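PDB 3GYC: putative glycoside hydrolase from Parabacteroides distasonis ATCC 8503, which probably hydrolyses glycosidic bonds in carbohydrates, as a cellulase-like member of the TIM-barrel glycoside hydrolases. Local coordinates for residues 20-25 / 44-49; 61-66 / 138-143; 271-276 / 319-324. All coordinates share one frame; numbering follows the deposited sequence.

Contact 1 (20-25 / 44-49); sequences TMWDFS and DELSER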
loop_
_atom_site.group_PDB
_atom_site.type_symbol
_atom_site.label_atom_id
_atom_site.label_comp_id
_atom_site.label_asym_id
_atom_site.label_seq_id
_atom_site.Cartn_x
_atom_site.Cartn_y
_atom_site.Cartn_z
ATOM N N THR A 20 -1.393 -6.879 -4.592
ATOM C CA THR A 20 -2.587 -6.333 -4.012
ATOM C C THR A 20 -2.346 -5.955 -2.511
ATOM O O THR A 20 -1.630 -6.644 -1.829
ATOM C CB THR A 20 -3.765 -7.293 -4.081
ATOM O OG1 THR A 20 -4.873 -6.622 -3.524
ATOM C CG2 THR A 20 -3.554 -8.573 -3.234
HETATM N N MSE A 21 -2.922 -4.836 -2.091
HETATM C CA MSE A 21 -2.917 -4.398 -0.698
HETATM C C MSE A 21 -4.023 -5.115 0.086
HETATM O O MSE A 21 -5.224 -4.945 -0.232
HETATM C CB MSE A 21 -3.190 -2.907 -0.611
HETATM C CG MSE A 21 -3.270 -2.429 0.822
HETATM SE SE MSE A 21 -4.088 -0.721 0.906
HETATM C CE MSE A 21 -5.938 -1.274 0.579
ATOM N N TRP A 22 -3.618 -5.991 1.014
ATOM C CA TRP A 22 -4.539 -6.600 1.982
ATOM C C TRP A 22 -4.414 -5.957 3.372
ATOM O O TRP A 22 -5.073 -6.397 4.336
ATOM C CB TRP A 22 -4.395 -8.112 1.998
ATOM C CG TRP A 22 -5.135 -8.810 0.856
ATOM C CD1 TRP A 22 -5.725 -8.222 -0.214
ATOM C CD2 TRP A 22 -5.243 -10.243 0.620
ATOM N NE1 TRP A 22 -6.287 -9.181 -1.059
ATOM C CE2 TRP A 22 -6.019 -10.419 -0.550
ATOM C CE3 TRP A 22 -4.886 -11.367 1.349
ATOM C CZ2 TRP A 22 -6.340 -11.664 -1.046
ATOM C CZ3 TRP A 22 -5.210 -12.583 0.863
ATOM C CH2 TRP A 22 -5.925 -12.732 -0.330
ATOM N N ASP A 23 -3.597 -4.898 3.438
ATOM C CA ASP A 23 -3.520 -3.968 4.562
ATOM C C ASP A 23 -3.596 -4.669 5.940
ATOM O O ASP A 23 -2.806 -5.553 6.220
ATOM C CB ASP A 23 -4.597 -2.870 4.369
ATOM C CG ASP A 23 -6.027 -3.465 4.120
ATOM O OD1 ASP A 23 -6.325 -3.825 2.945
ATOM O OD2 ASP A 23 -6.811 -3.631 5.093
ATOM N N PHE A 24 -4.537 -4.260 6.779
ATOM C CA PHE A 24 -4.768 -4.895 8.077
ATOM C C PHE A 24 -6.025 -5.789 8.006
ATOM O O PHE A 24 -6.365 -6.478 8.970
ATOM C CB PHE A 24 -4.827 -3.829 9.195
ATOM C CG PHE A 24 -5.504 -2.543 8.808
ATOM C CD1 PHE A 24 -6.881 -2.374 8.990
ATOM C CD2 PHE A 24 -4.773 -1.488 8.286
ATOM C CE1 PHE A 24 -7.499 -1.132 8.638
ATOM C CE2 PHE A 24 -5.383 -0.279 7.946
ATOM C CZ PHE A 24 -6.747 -0.117 8.122
ATOM N N SER A 25 -6.671 -5.862 6.821
ATOM C CA SER A 25 -7.838 -6.711 6.670
ATOM C C SER A 25 -7.515 -8.227 6.770
ATOM O O SER A 25 -8.332 -8.994 7.252
ATOM C CB SER A 25 -8.559 -6.397 5.366
ATOM O OG SER A 25 -9.006 -5.053 5.281
ATOM N N ASP A 44 -6.040 -18.859 -2.804
ATOM C CA ASP A 44 -6.265 -19.630 -4.042
ATOM C C ASP A 44 -6.974 -18.716 -5.051
ATOM O O ASP A 44 -6.618 -18.715 -6.203
ATOM C CB ASP A 44 -7.078 -20.902 -3.787
ATOM C CG ASP A 44 -6.321 -21.952 -2.965
ATOM O OD1 ASP A 44 -5.087 -21.853 -2.827
ATOM O OD2 ASP A 44 -6.967 -22.937 -2.511
ATOM N N GLU A 45 -7.951 -17.938 -4.589
ATOM C CA GLU A 45 -8.709 -16.980 -5.418
ATOM C C GLU A 45 -7.809 -15.874 -5.974
ATOM O O GLU A 45 -7.924 -15.437 -7.125
ATOM C CB GLU A 45 -9.867 -16.390 -4.618
ATOM C CG GLU A 45 -10.994 -17.363 -4.329
ATOM C CD GLU A 45 -12.117 -16.799 -3.414
ATOM O OE1 GLU A 45 -12.171 -15.588 -3.089
ATOM O OE2 GLU A 45 -12.958 -17.609 -2.966
ATOM N N LEU A 46 -6.934 -15.383 -5.124
ATOM C CA LEU A 46 -5.937 -14.405 -5.481
ATOM C C LEU A 46 -5.032 -14.960 -6.610
ATOM O O LEU A 46 -4.800 -14.285 -7.587
ATOM C CB LEU A 46 -5.048 -14.088 -4.248
ATOM C CG LEU A 46 -4.030 -12.972 -4.458
ATOM C CD1 LEU A 46 -4.795 -11.683 -4.765
ATOM C CD2 LEU A 46 -3.043 -12.808 -3.314
ATOM N N SER A 47 -4.519 -16.169 -6.448
ATOM C CA SER A 47 -3.650 -16.786 -7.492
ATOM C C SER A 47 -4.392 -17.046 -8.783
ATOM O O SER A 47 -3.827 -16.881 -9.855
ATOM C CB SER A 47 -3.076 -18.101 -7.010
ATOM O OG SER A 47 -2.225 -17.870 -5.916
ATOM N N GLU A 48 -5.637 -17.508 -8.672
ATOM C CA GLU A 48 -6.506 -17.758 -9.838
ATOM C C GLU A 48 -6.663 -16.450 -10.646
ATOM O O GLU A 48 -6.773 -16.466 -11.872
ATOM C CB GLU A 48 -7.868 -18.258 -9.349
ATOM C CG GLU A 48 -8.913 -18.478 -10.425
ATOM C CD GLU A 48 -10.343 -18.791 -9.907
ATOM O OE1 GLU A 48 -10.704 -18.482 -8.722
ATOM O OE2 GLU A 48 -11.153 -19.303 -10.737
ATOM N N ARG A 49 -6.707 -15.312 -9.962
ATOM C CA ARG A 49 -6.804 -14.021 -10.610
ATOM C C ARG A 49 -5.442 -13.561 -11.181
ATOM O O ARG A 49 -5.395 -12.602 -11.935
ATOM C CB ARG A 49 -7.399 -12.986 -9.653
ATOM C CG ARG A 49 -8.829 -13.317 -9.351
ATOM C CD ARG A 49 -9.343 -12.683 -8.109
ATOM N NE ARG A 49 -10.774 -12.839 -8.021
ATOM C CZ ARG A 49 -11.427 -13.973 -7.794
ATOM N NH1 ARG A 49 -10.797 -15.142 -7.659
ATOM N NH2 ARG A 49 -12.745 -13.952 -7.745
#

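Contact 2 (61-66 / 138-143); sequences HLIAEN and LTILRS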
loop_
_atom_site.group_PDB
_atom_site.type_symbol
_atom_site.label_atom_id
_atom_site.label_comp_id
_atom_site.label_asym_id
_atom_site.label_seq_id
_atom_site.Cartn_x
_atom_site.Cartn_y
_atom_site.Cartn_z
ATOM N N HIS A 61 4.739 -2.837 15.881
ATOM C CA HIS A 61 4.573 -2.268 17.212
ATOM C C HIS A 61 3.950 -3.241 18.226
ATOM O O HIS A 61 4.378 -3.293 19.396
ATOM C CB HIS A 61 3.803 -0.931 17.128
ATOM C CG HIS A 61 2.411 -1.037 16.601
ATOM N ND1 HIS A 61 2.114 -1.536 15.343
ATOM C CD2 HIS A 61 1.235 -0.619 17.125
ATOM C CE1 HIS A 61 0.811 -1.464 15.155
ATOM N NE2 HIS A 61 0.255 -0.905 16.211
ATOM N N LEU A 62 2.975 -4.018 17.796
ATOM C CA LEU A 62 2.327 -5.002 18.635
ATOM C C LEU A 62 3.236 -6.213 18.828
ATOM O O LEU A 62 3.391 -6.714 19.956
ATOM C CB LEU A 62 0.967 -5.406 18.058
ATOM C CG LEU A 62 -0.062 -4.275 17.879
ATOM C CD1 LEU A 62 -1.420 -4.845 17.479
ATOM C CD2 LEU A 62 -0.160 -3.383 19.151
ATOM N N ILE A 63 3.871 -6.682 17.744
ATOM C CA ILE A 63 4.757 -7.830 17.859
ATOM C C ILE A 63 5.943 -7.512 18.780
ATOM O O ILE A 63 6.348 -8.379 19.550
ATOM C CB ILE A 63 5.279 -8.329 16.490
ATOM C CG1 ILE A 63 4.139 -9.004 15.718
ATOM C CG2 ILE A 63 6.484 -9.276 16.705
ATOM C CD1 ILE A 63 4.490 -9.517 14.335
ATOM N N ALA A 64 6.445 -6.271 18.753
ATOM C CA ALA A 64 7.593 -5.892 19.561
ATOM C C ALA A 64 7.225 -5.746 21.028
ATOM O O ALA A 64 8.085 -5.919 21.904
ATOM C CB ALA A 64 8.267 -4.614 19.019
ATOM N N GLU A 65 5.967 -5.441 21.316
ATOM C CA GLU A 65 5.521 -5.311 22.705
ATOM C C GLU A 65 5.194 -6.670 23.286
ATOM O O GLU A 65 5.719 -7.029 24.313
ATOM C CB GLU A 65 4.285 -4.425 22.820
ATOM C CG GLU A 65 4.547 -2.961 22.599
ATOM C CD GLU A 65 4.796 -2.171 23.872
ATOM O OE1 GLU A 65 4.539 -2.680 24.988
ATOM O OE2 GLU A 65 5.222 -0.998 23.750
ATOM N N ASN A 66 4.274 -7.396 22.655
ATOM C CA ASN A 66 3.887 -8.736 23.106
ATOM C C ASN A 66 3.310 -9.537 21.932
ATOM O O ASN A 66 2.123 -9.428 21.632
ATOM C CB ASN A 66 2.898 -8.650 24.270
ATOM C CG ASN A 66 2.658 -9.991 24.920
ATOM O OD1 ASN A 66 2.944 -11.053 24.333
ATOM N ND2 ASN A 66 2.133 -9.963 26.124
ATOM N N LEU A 138 13.267 -4.333 13.524
ATOM C CA LEU A 138 14.280 -5.357 13.663
ATOM C C LEU A 138 13.686 -6.550 14.444
ATOM O O LEU A 138 13.948 -7.711 14.125
ATOM C CB LEU A 138 15.567 -4.806 14.321
ATOM C CG LEU A 138 16.399 -3.886 13.407
ATOM C CD1 LEU A 138 17.475 -3.155 14.157
ATOM C CD2 LEU A 138 16.974 -4.651 12.200
ATOM N N THR A 139 12.855 -6.279 15.443
ATOM C CA THR A 139 12.215 -7.353 16.197
ATOM C C THR A 139 11.244 -8.171 15.336
ATOM O O THR A 139 11.306 -9.390 15.323
ATOM C CB THR A 139 11.550 -6.782 17.448
ATOM O OG1 THR A 139 12.589 -6.236 18.245
ATOM C CG2 THR A 139 10.822 -7.825 18.233
ATOM N N ILE A 140 10.405 -7.496 14.562
ATOM C CA ILE A 140 9.404 -8.187 13.733
ATOM C C ILE A 140 10.151 -9.034 12.678
ATOM O O ILE A 140 9.806 -10.203 12.426
ATOM C CB ILE A 140 8.350 -7.144 13.172
ATOM C CG1 ILE A 140 6.983 -7.763 12.824
ATOM C CG2 ILE A 140 8.859 -6.383 11.998
ATOM C CD1 ILE A 140 6.985 -8.663 11.599
ATOM N N LEU A 141 11.207 -8.484 12.094
ATOM C CA LEU A 141 11.955 -9.232 11.075
ATOM C C LEU A 141 12.575 -10.479 11.650
ATOM O O LEU A 141 12.576 -11.493 10.979
ATOM C CB LEU A 141 12.983 -8.363 10.344
ATOM C CG LEU A 141 12.372 -7.247 9.492
ATOM C CD1 LEU A 141 13.446 -6.363 8.918
ATOM C CD2 LEU A 141 11.459 -7.845 8.347
ATOM N N ARG A 142 13.087 -10.413 12.891
ATOM C CA ARG A 142 13.645 -11.597 13.575
ATOM C C ARG A 142 12.525 -12.627 13.856
ATOM O O ARG A 142 12.756 -13.826 13.732
ATOM C CB ARG A 142 14.403 -11.183 14.866
ATOM C CG ARG A 142 15.387 -12.205 15.417
ATOM N N SER A 143 11.318 -12.171 14.194
ATOM C CA SER A 143 10.176 -13.101 14.405
ATOM C C SER A 143 9.845 -13.883 13.124
ATOM O O SER A 143 9.487 -15.057 13.192
ATOM C CB SER A 143 8.889 -12.414 14.957
ATOM O OG SER A 143 8.115 -11.718 13.984
#

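Contact 3 (271-276 / 319-324); sequences VYRERP and KWDWVK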
loop_
_atom_site.group_PDB
_atom_site.type_symbol
_atom_site.label_atom_id
_atom_site.label_comp_id
_atom_site.label_asym_id
_atom_site.label_seq_id
_atom_site.Cartn_x
_atom_site.Cartn_y
_atom_site.Cartn_z
ATOM N N VAL A 271 -20.194 13.021 -12.417
ATOM C CA VAL A 271 -19.025 13.882 -12.586
ATOM C C VAL A 271 -17.997 13.244 -13.529
ATOM O O VAL A 271 -17.427 13.926 -14.364
ATOM C CB VAL A 271 -18.399 14.254 -11.220
ATOM C CG1 VAL A 271 -16.998 14.848 -11.390
ATOM C CG2 VAL A 271 -19.336 15.222 -10.472
ATOM N N TYR A 272 -17.786 11.938 -13.397
ATOM C CA TYR A 272 -16.859 11.237 -14.281
ATOM C C TYR A 272 -17.368 11.123 -15.724
ATOM O O TYR A 272 -16.651 11.452 -16.663
ATOM C CB TYR A 272 -16.542 9.851 -13.738
ATOM C CG TYR A 272 -15.734 9.035 -14.695
ATOM C CD1 TYR A 272 -14.396 9.325 -14.915
ATOM C CD2 TYR A 272 -16.314 7.997 -15.407
ATOM C CE1 TYR A 272 -13.652 8.599 -15.829
ATOM C CE2 TYR A 272 -15.584 7.250 -16.307
ATOM C CZ TYR A 272 -14.250 7.554 -16.521
ATOM O OH TYR A 272 -13.519 6.820 -17.443
ATOM N N ARG A 273 -18.593 10.647 -15.904
ATOM C CA ARG A 273 -19.107 10.424 -17.240
ATOM C C ARG A 273 -19.383 11.703 -18.023
ATOM O O ARG A 273 -19.619 11.650 -19.235
ATOM C CB ARG A 273 -20.342 9.535 -17.207
ATOM C CG ARG A 273 -20.010 8.130 -16.805
ATOM C CD ARG A 273 -21.109 7.207 -17.256
ATOM N NE ARG A 273 -20.975 5.885 -16.650
ATOM C CZ ARG A 273 -20.131 4.944 -17.063
ATOM N NH1 ARG A 273 -19.315 5.153 -18.086
ATOM N NH2 ARG A 273 -20.107 3.778 -16.445
ATOM N N GLU A 274 -19.320 12.841 -17.335
ATOM C CA GLU A 274 -19.516 14.150 -17.961
ATOM C C GLU A 274 -18.329 14.410 -18.893
ATOM O O GLU A 274 -18.468 15.094 -19.916
ATOM C CB GLU A 274 -19.555 15.215 -16.864
ATOM C CG GLU A 274 -20.764 16.071 -16.872
ATOM C CD GLU A 274 -21.023 16.718 -15.512
ATOM O OE1 GLU A 274 -20.015 17.101 -14.887
ATOM O OE2 GLU A 274 -22.213 16.858 -15.085
ATOM N N ARG A 275 -17.161 13.862 -18.539
ATOM C CA ARG A 275 -15.944 14.089 -19.322
ATOM C C ARG A 275 -14.837 13.100 -18.957
ATOM O O ARG A 275 -13.805 13.496 -18.426
ATOM C CB ARG A 275 -15.460 15.530 -19.118
ATOM C CG ARG A 275 -15.415 16.008 -17.673
ATOM C CD ARG A 275 -14.611 17.292 -17.545
ATOM N NE ARG A 275 -14.614 17.785 -16.181
ATOM C CZ ARG A 275 -13.896 18.810 -15.716
ATOM N NH1 ARG A 275 -13.061 19.507 -16.491
ATOM N NH2 ARG A 275 -14.010 19.142 -14.433
ATOM N N PRO A 276 -15.029 11.821 -19.304
ATOM C CA PRO A 276 -14.093 10.775 -18.913
ATOM C C PRO A 276 -12.669 10.982 -19.424
ATOM O O PRO A 276 -11.724 10.701 -18.708
ATOM C CB PRO A 276 -14.737 9.501 -19.473
ATOM C CG PRO A 276 -15.553 9.950 -20.566
ATOM C CD PRO A 276 -16.087 11.291 -20.177
ATOM N N LYS A 319 -21.947 1.666 -8.621
ATOM C CA LYS A 319 -21.530 0.781 -9.730
ATOM C C LYS A 319 -20.012 0.731 -9.802
ATOM O O LYS A 319 -19.331 1.729 -9.570
ATOM C CB LYS A 319 -22.107 1.256 -11.080
ATOM C CG LYS A 319 -23.635 1.226 -11.178
ATOM C CD LYS A 319 -24.138 1.987 -12.409
ATOM N N TRP A 320 -19.488 -0.445 -10.118
ATOM C CA TRP A 320 -18.051 -0.639 -10.208
ATOM C C TRP A 320 -17.517 -0.487 -11.598
ATOM O O TRP A 320 -16.305 -0.370 -11.759
ATOM C CB TRP A 320 -17.665 -2.038 -9.714
ATOM C CG TRP A 320 -17.777 -2.211 -8.234
ATOM C CD1 TRP A 320 -18.875 -2.609 -7.545
ATOM C CD2 TRP A 320 -16.753 -1.985 -7.257
ATOM N NE1 TRP A 320 -18.591 -2.677 -6.207
ATOM C CE2 TRP A 320 -17.306 -2.266 -6.001
ATOM C CE3 TRP A 320 -15.432 -1.556 -7.325
ATOM C CZ2 TRP A 320 -16.565 -2.170 -4.814
ATOM C CZ3 TRP A 320 -14.677 -1.475 -6.137
ATOM C CH2 TRP A 320 -15.266 -1.742 -4.904
ATOM N N ASP A 321 -18.378 -0.501 -12.613
ATOM C CA ASP A 321 -17.867 -0.480 -13.979
ATOM C C ASP A 321 -16.930 0.658 -14.361
ATOM O O ASP A 321 -15.830 0.411 -14.880
ATOM C CB ASP A 321 -18.968 -0.707 -15.038
ATOM C CG ASP A 321 -20.059 0.373 -15.073
ATOM O OD1 ASP A 321 -20.051 1.386 -14.325
ATOM O OD2 ASP A 321 -20.960 0.170 -15.908
ATOM N N TRP A 322 -17.325 1.893 -14.075
ATOM C CA TRP A 322 -16.496 3.039 -14.423
ATOM C C TRP A 322 -15.217 3.136 -13.585
ATOM O O TRP A 322 -14.182 3.674 -14.053
ATOM C CB TRP A 322 -17.303 4.340 -14.376
ATOM C CG TRP A 322 -17.825 4.688 -13.035
ATOM C CD1 TRP A 322 -18.971 4.208 -12.431
ATOM C CD2 TRP A 322 -17.258 5.630 -12.123
ATOM N NE1 TRP A 322 -19.118 4.780 -11.187
ATOM C CE2 TRP A 322 -18.088 5.657 -10.974
ATOM C CE3 TRP A 322 -16.121 6.451 -12.154
ATOM C CZ2 TRP A 322 -17.814 6.470 -9.887
ATOM C CZ3 TRP A 322 -15.846 7.237 -11.068
ATOM C CH2 TRP A 322 -16.683 7.240 -9.947
ATOM N N VAL A 323 -15.271 2.595 -12.360
ATOM C CA VAL A 323 -14.119 2.554 -11.494
ATOM C C VAL A 323 -13.106 1.530 -12.051
ATOM O O VAL A 323 -11.887 1.816 -12.115
ATOM C CB VAL A 323 -14.530 2.182 -10.034
ATOM C CG1 VAL A 323 -13.324 2.032 -9.191
ATOM C CG2 VAL A 323 -15.488 3.289 -9.482
ATOM N N LYS A 324 -13.608 0.382 -12.521
ATOM C CA LYS A 324 -12.754 -0.647 -13.139
ATOM C C LYS A 324 -12.100 -0.099 -14.420
ATOM O O LYS A 324 -10.962 -0.416 -14.741
ATOM C CB LYS A 324 -13.541 -1.942 -13.401
ATOM C CG LYS A 324 -13.901 -2.750 -12.157
ATOM C CD LYS A 324 -14.922 -3.878 -12.359
ATOM C CE LYS A 324 -14.471 -4.897 -13.398
ATOM N NZ LYS A 324 -15.477 -5.983 -13.656
#

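Contact 1 (20-25 / 44-49)
Leu46 reaches with both of its methyls from helix 39-48 to the outer side chains of the first barrel strand, where Thr20 and Trp22 wait on the same side of strand 17-23. With Thr20 it meets tip to tip, Thr20 CG2 standing 3.7 Å from Leu46 CD1. Trp22 comes at the leucine from the opposite direction and brings the far end of its six-membered ring: Trp22 CZ2 lies 4.0 Å from Leu46 CD1, and Trp22 CH2 is 4.1 Å from Leu46 CD2. The leucine reaches this spot because its CG is anti to the backbone N (chi1 -175°), which sends the branch off the helix toward the strand. This is the outer layer of a TIM barrel, in which a helix packs against the outside of the parallel strands; here the helix leads from strand 17-23 to strand 53-57, a right-handed beta-alpha-beta crossover. Ile54 of that second strand also touches both Trp22 and Leu46. Thr20 OG1 and Trp22 NE1 both hydrogen-bond to the carbonyl oxygen of Cys349, which helps hold the indole's rotation. With an alanine at Leu46, both methyls would be gone and the end of the Trp22 ring and Thr20 CG2 would probably face a gap between helix and strand. The other side of the helix is looser and polar: Asp44 and Glu48 are exposed, and Asp44 forms a salt bridge with Arg106. Arg49, near the helix end, is buried instead: its NH2 hydrogen-bonds to Trp357 O, Arg49 NH1 donates to Glu45 O at 2.9 Å from above the carbonyl plane, and Arg49 N reaches that oxygen from the opposite face.

Contact 2 (61-66 / 138-143)
Two helices cross at a steep angle here, Ile63 of helix 60-65 meeting Ile140 of helix 130-146 on the periphery of the barrel, the centre of the contact about 20 Å from the centre of the chain. The axes of 61-65 and 138-143 pass 8.7 Å apart at 78°, so the meeting is confined to one short patch and is held by apolar contact, with no hydrogen bond between the segments. The two isoleucines cross at about a right angle. Ile63 CD1 presses on Ile140 CG1 at 3.4 Å, tighter than usual for two carbons, and also lies 3.8 Å from Ile140 CD1. The other branch of Ile63 goes elsewhere: with CG2 anti to the backbone N, that methyl sits 4.0 Å from Ser143 OG. In this TIM-barrel fold, helix 60-65 follows directly on strand 53-57, whereas helix 130-146 lies between strands 109-113 and 153-157; the contact thus joins parts of two different beta-alpha steps. Leu96 of helix 95-105, which comes between them in sequence, touches both isoleucines. Ser143 turns its hydroxyl back onto its own helix, donating from OG to Ile140 O at 2.8 Å in the carbonyl plane, on a lone pair, and Gln93 NE2 is a further partner. Toward solvent the contact thins to Thr139 CG2 resting 4.0 Å from Ala64 CA, while Thr139 OG1 hydrogen-bonds to the Asp135 carbonyl oxygen.

Contact 3 (271-276 / 319-324)
Tyr272 and Trp322 slide past each other where the end of helix 259-273 meets the start of helix 321-337, in the outer helical layer of the TIM barrel. Trp322 can be followed outward. Its CB lies over one face of the Arg273 guanidinium, 3.5 Å from Arg273 NH2, and 3.9 Å from Tyr272 CE2. With CG set between the backbone N and the carbonyl carbon (chi1 63°), the indole swings toward the tyrosine. Trp322 CD1 stays on the arginine's side, 4.2 Å from Arg273 NH2. Trp322 CD2 comes 4.2 Å from Tyr272 CD2. Trp322 CE3 closes to 3.6 Å from Tyr272 CD2. Trp322 CZ3 ends 3.8 Å from Tyr272 CB. The tyrosine ring and the six-membered ring of the indole are tilted by only 25° but slid apart, so they barely overlap. Val323 CG2 sits over one face of the indole, and Phe245 and Leu309 add to its surroundings. Tyr272 OH is hydrogen-bonded with Gln280 NE2. On the exposed margin Arg273, its NE already bridged to Glu269, brings NH2 to Asp321 as a salt bridge, the guanidinium and carboxylate planes 84° apart and Arg273 NH2 3.2 Å from Asp321 OD1.

Overall arrangement
Contact 1 is the core one, all its touching residues buried, and it alone of the three involves a barrel strand; contacts 2 and 3 pair helices in the outer layer and are only partly buried. No secondary-structure element is used twice. Contacts 2 and 3 lie on opposite sides of the chain's centre, their own centres about 43 Å apart, and each is about 24 Å from contact 1, centre to centre. The chemistry follows the place: methyls against an indole in 20-25/44-49, crossed aliphatic chains in 61-66/138-143, and slipped aromatic rings edged by a salt bridge in 271-276/319-324, the one contact with a charged pair across it.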